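Local coordinates for aminotransferase class I and II (Streptococcus suis 89/1591, PDB 3OP7), which probably catalyses pyridoxal-phosphate-dependent transfer of amino groups, as a dimeric enzyme of the class I and II aminotransferase family, at residues D47-K50 against K51-G54; N277-I280 against L281-L285; A286-D289 against Q290-E293. All blocks are in the same frame, centred on the assembly; numbering follows the deposited sequence.

Contact 1. Residues D47-K50 against K51-G54; sequences DFYK and KLQG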
# COMPACT_ATOMS: atom_id res chain seq x y z
N ASP A 47 25.86 -12.22 -9.06
CA ASP A 47 25.01 -13.34 -8.62
C ASP A 47 23.61 -12.83 -8.28
O ASP A 47 22.61 -13.49 -8.56
CB ASP A 47 25.56 -14.02 -7.35
CG ASP A 47 26.90 -14.75 -7.56
OD1 ASP A 47 27.28 -15.15 -8.68
OD2 ASP A 47 27.59 -14.91 -6.53
N PHE A 48 23.55 -11.66 -7.63
CA PHE A 48 22.27 -11.09 -7.25
C PHE A 48 21.48 -10.78 -8.51
O PHE A 48 20.31 -11.12 -8.59
CB PHE A 48 22.43 -9.84 -6.38
CG PHE A 48 21.14 -9.21 -5.99
CD1 PHE A 48 20.51 -8.29 -6.83
CD2 PHE A 48 20.57 -9.46 -4.75
CE1 PHE A 48 19.33 -7.68 -6.45
CE2 PHE A 48 19.40 -8.86 -4.37
CZ PHE A 48 18.76 -7.96 -5.24
N TYR A 49 22.11 -10.17 -9.50
CA TYR A 49 21.40 -9.79 -10.73
C TYR A 49 20.98 -11.00 -11.55
O TYR A 49 19.94 -10.97 -12.19
CB TYR A 49 22.23 -8.86 -11.58
CG TYR A 49 22.45 -7.50 -10.91
CD1 TYR A 49 21.40 -6.78 -10.38
CD2 TYR A 49 23.73 -6.95 -10.84
CE1 TYR A 49 21.62 -5.54 -9.74
CE2 TYR A 49 23.94 -5.73 -10.25
CZ TYR A 49 22.92 -5.04 -9.70
OH TYR A 49 23.18 -3.83 -9.13
N LYS A 50 21.81 -12.04 -11.53
CA LYS A 50 21.47 -13.27 -12.23
C LYS A 50 20.20 -13.87 -11.64
O LYS A 50 19.32 -14.27 -12.39
CB LYS A 50 22.62 -14.29 -12.17
CG LYS A 50 22.42 -15.47 -13.14
CD LYS A 50 23.77 -16.18 -13.47
CE LYS A 50 23.65 -17.24 -14.58
NZ LYS A 50 25.01 -17.67 -15.10
N LYS A 51 20.10 -13.93 -10.33
CA LYS A 51 18.93 -14.47 -9.67
C LYS A 51 17.71 -13.58 -10.00
O LYS A 51 16.67 -14.06 -10.43
CB LYS A 51 19.13 -14.54 -8.17
CG LYS A 51 17.91 -15.07 -7.38
CD LYS A 51 18.40 -15.42 -6.01
CE LYS A 51 17.30 -15.70 -5.02
NZ LYS A 51 18.00 -15.83 -3.68
N LEU A 52 17.88 -12.27 -9.82
CA LEU A 52 16.80 -11.32 -10.07
C LEU A 52 16.28 -11.42 -11.49
O LEU A 52 15.07 -11.45 -11.70
CB LEU A 52 17.28 -9.90 -9.82
CG LEU A 52 16.29 -8.81 -10.27
CD1 LEU A 52 15.03 -8.86 -9.41
CD2 LEU A 52 16.98 -7.40 -10.24
N GLN A 53 17.19 -11.44 -12.45
CA GLN A 53 16.88 -11.29 -13.88
C GLN A 53 15.97 -12.39 -14.42
O GLN A 53 15.18 -12.17 -15.33
CB GLN A 53 18.19 -11.27 -14.66
CG GLN A 53 18.07 -11.13 -16.15
CD GLN A 53 19.33 -10.58 -16.82
OE1 GLN A 53 20.04 -9.75 -16.24
NE2 GLN A 53 19.61 -11.04 -18.06
N GLY A 54 16.10 -13.56 -13.83
CA GLY A 54 15.29 -14.71 -14.21
C GLY A 54 14.09 -15.00 -13.36
O GLY A 54 13.39 -16.02 -13.61
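With CG turned away from the backbone N in both F48 (chi1 179°) and L52, and the Y49 ring swung the other way (chi1 -66°), the two aromatic rings reach the same leucine methyl group. L52 CD2 lies 4.5 Å from F48 CE1, approaching that ring obliquely, and it stands 4.5 Å from Y49 CD1, at the edge of the tyrosine ring and near its plane. Y49 CD1 in turn lies in the plane of the F48 ring, at its edge. Both approaches are loose van der Waals contacts, and a compact apolar side chain suits the place beside two rings because CD2 can lie near both.

The backbone beneath is helical. K51 N donates to D47 O, L52 N to F48 O at 3.0 Å, and Q53 N to Y49 O at 2.8 Å, the last with a more bent N-H...O angle of 150°. G54 N makes a weak bond of 3.5 Å to K51 O. The exposed side chains are charged: K50 and K51 are extended, carrying their ammonium groups away from the backbone. The side chain of N44, three residues before D47, accepts D47 N through OD1.

Helix 45-53 lies between helix 257-268 of its own subunit and the second subunit. Helix 257-268 packs on F48, K51 and L52, and F38 meets the F48 ring edge-to-face, so F48 faces inward onto its own subunit. Across the subunit boundary Y49 stacks on Y49 of the second subunit, and its hydroxyl is hydrogen-bonded to Q53 of that subunit, an exchange made in both directions; L52 also packs on L34 of the second subunit, so that Y49, L52 and Q53 are the residues this short helix gives to the dimer interface.

Contact 2. Residues N277-I280 against L281-L285; sequences NRHI and LEENL. With EDO (1,2-ethanediol), chain I.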
# COMPACT_ATOMS: atom_id res chain seq x y z
N ASN A 277 24.91 2.45 10.74
CA ASN A 277 23.97 3.45 11.19
C ASN A 277 24.22 3.97 12.59
O ASN A 277 23.92 5.14 12.85
CB ASN A 277 22.53 2.97 10.95
CG ASN A 277 22.20 3.02 9.51
OD1 ASN A 277 23.06 3.42 8.74
ND2 ASN A 277 20.96 2.65 9.11
N ARG A 278 24.80 3.14 13.45
CA ARG A 278 25.26 3.61 14.78
C ARG A 278 26.27 4.75 14.66
O ARG A 278 26.17 5.75 15.37
CB ARG A 278 25.87 2.47 15.62
CG ARG A 278 26.49 2.99 16.96
CD ARG A 278 26.92 1.87 17.93
NE ARG A 278 25.78 1.07 18.37
CZ ARG A 278 24.90 1.46 19.31
NH1 ARG A 278 25.04 2.63 19.95
NH2 ARG A 278 23.90 0.67 19.63
N HIS A 279 27.25 4.61 13.78
CA HIS A 279 28.22 5.67 13.57
C HIS A 279 27.58 6.98 13.11
O HIS A 279 27.91 8.06 13.61
CB HIS A 279 29.29 5.23 12.56
CG HIS A 279 30.20 4.14 13.05
ND1 HIS A 279 31.06 4.30 14.12
CD2 HIS A 279 30.43 2.89 12.57
CE1 HIS A 279 31.75 3.19 14.30
NE2 HIS A 279 31.40 2.32 13.36
N ILE A 280 26.67 6.90 12.17
CA ILE A 280 26.01 8.10 11.68
C ILE A 280 25.18 8.76 12.76
O ILE A 280 25.34 9.95 13.03
CB ILE A 280 25.04 7.76 10.53
CG1 ILE A 280 25.84 7.23 9.32
CG2 ILE A 280 24.18 8.99 10.18
CD1 ILE A 280 24.99 6.49 8.29
N LEU A 281 24.33 7.98 13.41
CA LEU A 281 23.56 8.49 14.58
C LEU A 281 24.41 9.14 15.68
O LEU A 281 24.12 10.27 16.10
CB LEU A 281 22.72 7.37 15.19
CG LEU A 281 21.49 6.98 14.44
CD1 LEU A 281 20.97 5.69 15.06
CD2 LEU A 281 20.48 8.12 14.56
N GLU A 282 25.43 8.44 16.17
CA GLU A 282 26.23 8.97 17.28
C GLU A 282 27.03 10.22 16.89
O GLU A 282 27.03 11.20 17.60
CB GLU A 282 27.18 7.89 17.83
CG GLU A 282 26.44 6.66 18.37
CD GLU A 282 27.37 5.60 18.95
OE1 GLU A 282 28.58 5.68 18.70
OE2 GLU A 282 26.88 4.70 19.66
N GLU A 283 27.66 10.19 15.73
CA GLU A 283 28.43 11.35 15.28
C GLU A 283 27.55 12.58 15.01
O GLU A 283 27.92 13.71 15.35
CB GLU A 283 29.24 10.98 14.04
CG GLU A 283 30.34 9.99 14.38
CD GLU A 283 31.15 9.55 13.17
OE1 GLU A 283 31.23 10.31 12.17
OE2 GLU A 283 31.73 8.43 13.24
N ASN A 284 26.38 12.37 14.37
CA ASN A 284 25.48 13.48 14.07
C ASN A 284 24.74 13.96 15.31
O ASN A 284 24.59 15.18 15.52
CB ASN A 284 24.53 13.13 12.94
CG ASN A 284 25.22 13.04 11.63
OD1 ASN A 284 26.44 12.89 11.59
ND2 ASN A 284 24.47 13.15 10.53
N LEU A 285 24.39 13.03 16.19
CA LEU A 285 23.79 13.44 17.46
C LEU A 285 24.77 14.27 18.29
O LEU A 285 24.35 15.26 18.93
CB LEU A 285 23.25 12.25 18.24
CG LEU A 285 22.38 12.55 19.46
CD1 LEU A 285 21.34 13.64 19.22
CD2 LEU A 285 21.75 11.29 19.93
C1 EDO I . 23.43 -2.03 17.51
O1 EDO I . 22.89 -2.76 18.61
C2 EDO I . 24.92 -2.36 17.37
O2 EDO I . 25.52 -1.53 16.37
O HOH W 1 31.49 6.49 15.22
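R278 and E282 are joined by a salt bridge one helical turn apart, NH1 donating to OE2 at 2.8 Å with an N-H...O angle of 161°. The carboxylate oxygen lies in the guanidinium plane, but the bond uses its anti side, and the two planes are 67° apart. A bend in the arginine chain at chi3 (-63°) turns the guanidinium back, and E282 OE2 also rests 3.2 Å from R278 CG. Long, flexible chains suit such a pairing on a partly exposed helix face.

Beside the next pair, H279 and E283, a water donates to E283 OE2 at 2.8 Å; its approach to H279 ND1 is very short and doubtful in detail. Further round, N284 lies alongside I280, pointing the same way, its ND2 4.2 Å from I280 CG2.

Partners outside these pairs add to the hold. F199 O takes a second bond from R278 NH1, while a weak 3.3 Å bond from NE to O2 of an ethanediol, probably from the crystallisation liquor, is incidental. The buried amide of N284 is satisfied by F350 O and Q354, and that of N277 by S225 and T223 O.

Main-chain bonds such as L281 N to N277 O, 2.9 Å, complete the i to i+4 bonding of an alpha-helix, whose buried N277, L281 and N284 and exposed H279, E282 and E283 make it amphipathic; N277 ties it to the segment just after K222, the lysine that carries pyridoxal phosphate.

Contact 3. Residues A286-D289 against Q290-E293; sequences AILD and QWIE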
# COMPACT_ATOMS: atom_id res chain seq x y z
N ALA A 286 26.05 13.91 18.30
CA ALA A 286 27.04 14.71 19.06
C ALA A 286 27.14 16.15 18.52
O ALA A 286 27.31 17.09 19.26
CB ALA A 286 28.43 14.05 19.09
N ILE A 287 27.00 16.29 17.21
CA ILE A 287 27.01 17.61 16.56
C ILE A 287 25.77 18.42 16.97
O ILE A 287 25.89 19.61 17.34
CB ILE A 287 27.08 17.44 15.02
CG1 ILE A 287 28.48 16.97 14.62
CG2 ILE A 287 26.75 18.74 14.30
CD1 ILE A 287 28.54 16.54 13.17
N LEU A 288 24.61 17.77 16.93
CA LEU A 288 23.35 18.36 17.37
C LEU A 288 23.41 18.78 18.84
O LEU A 288 23.00 19.91 19.17
CB LEU A 288 22.18 17.40 17.15
CG LEU A 288 20.78 17.94 17.42
CD1 LEU A 288 20.49 19.17 16.54
CD2 LEU A 288 19.78 16.80 17.21
N ASP A 289 23.91 17.89 19.71
CA ASP A 289 24.05 18.18 21.16
C ASP A 289 24.88 19.40 21.45
O ASP A 289 24.47 20.23 22.26
CB ASP A 289 24.64 16.99 21.93
CG ASP A 289 23.60 15.86 22.17
OD1 ASP A 289 22.38 16.15 22.30
OD2 ASP A 289 24.01 14.68 22.22
N GLN A 290 26.05 19.47 20.82
CA GLN A 290 26.97 20.62 20.94
C GLN A 290 26.26 21.92 20.52
O GLN A 290 26.31 22.94 21.23
CB GLN A 290 28.20 20.36 20.06
CG GLN A 290 29.37 21.36 20.23
CD GLN A 290 30.46 21.17 19.17
OE1 GLN A 290 30.21 20.59 18.09
NE2 GLN A 290 31.65 21.65 19.45
N TRP A 291 25.61 21.88 19.35
CA TRP A 291 24.84 23.01 18.82
C TRP A 291 23.71 23.47 19.76
O TRP A 291 23.56 24.66 20.05
CB TRP A 291 24.27 22.64 17.46
CG TRP A 291 23.66 23.79 16.77
CD1 TRP A 291 24.32 24.78 16.10
CD2 TRP A 291 22.28 24.13 16.74
NE1 TRP A 291 23.42 25.69 15.61
CE2 TRP A 291 22.16 25.32 16.00
CE3 TRP A 291 21.13 23.51 17.24
CZ2 TRP A 291 20.92 25.92 15.75
CZ3 TRP A 291 19.89 24.10 16.98
CH2 TRP A 291 19.81 25.31 16.25
N ILE A 292 22.91 22.52 20.26
CA ILE A 292 21.84 22.83 21.21
C ILE A 292 22.40 23.55 22.44
O ILE A 292 21.83 24.55 22.89
CB ILE A 292 21.08 21.57 21.70
CG1 ILE A 292 20.36 20.85 20.55
CG2 ILE A 292 20.07 21.96 22.78
CD1 ILE A 292 18.89 21.16 20.39
N GLU A 293 23.50 23.06 23.00
CA GLU A 293 24.09 23.74 24.17
C GLU A 293 24.63 25.13 23.82
O GLU A 293 24.60 26.04 24.65
CB GLU A 293 25.18 22.91 24.84
CG GLU A 293 25.35 23.28 26.34
CD GLU A 293 26.77 23.15 26.81
OE1 GLU A 293 27.53 22.40 26.17
OE2 GLU A 293 27.13 23.81 27.81
O HOH W 2 27.80 21.34 16.72
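L288 meets two residues of the following turn, W291 and I292, and its conformation explains how. Its CG is turned away from the backbone N (chi1 -173°), and this together with chi2 (59°) places CD1 4.4 Å from W291 CE3, at an oblique approach to the indole, while CG lies 4.3 Å from I292 CG1. Three residues apart, leucine and tryptophan lie on the same flank of the helix, and their similar chi1 turns both groups in a similar sense. I292 is less relaxed: its chi2 of -98° departs from the usual staggered values, and CG1 lies 3.1 Å from L288 O, close over the main chain. Large apolar groups suit this flank because it packs on neighbouring strands and a helix, with L288 buried and W291 and I292 partly exposed.

Polar side chains take the other directions. Q290, extended, shares a water with the backbone: the water donates to Q290 OE1 at 2.9 Å and to I287 O at 2.7 Å. That carbonyl also accepts W291 N at 3.0 Å, and so holds two donors. D289 directs its carboxylate off the helix, where OD2 forms a salt bridge with R302 and OD1 a hydrogen bond with Y300; the arginine would be expected to stabilise the negative charge.

Main-chain bonding is regular, with I292 N to L288 O the shortest at 2.8 Å. I287 and W291 pack on helix 354-368, W291 reaching V298 as well, and L288 and I292 pack on strands 298-300 and 309-313. The result is a long helix packed against an antiparallel sheet and a second helix, an alpha/beta packing consistent with the small C-terminal domain of fold-type I aminotransferases.

In the fold
From the N terminus, contact 1 comes first, on helix 45-53, and contacts 2 and 3 follow far later on helix 270-294. Each lies within a single helix, so none closes a loop, and the three run in series without nesting or crossing. Contact 1 stands apart: its centre is 33 Å from that of contact 2 and 45 Å from that of contact 3, and it faces the second subunit. Contacts 2 and 3 adjoin in sequence, their centres 13 Å apart. Along their shared helix, the surroundings change from the segment beside the cofactor lysine to the antiparallel sheet containing strand 298-300, with helix 354-368 touching both contacts.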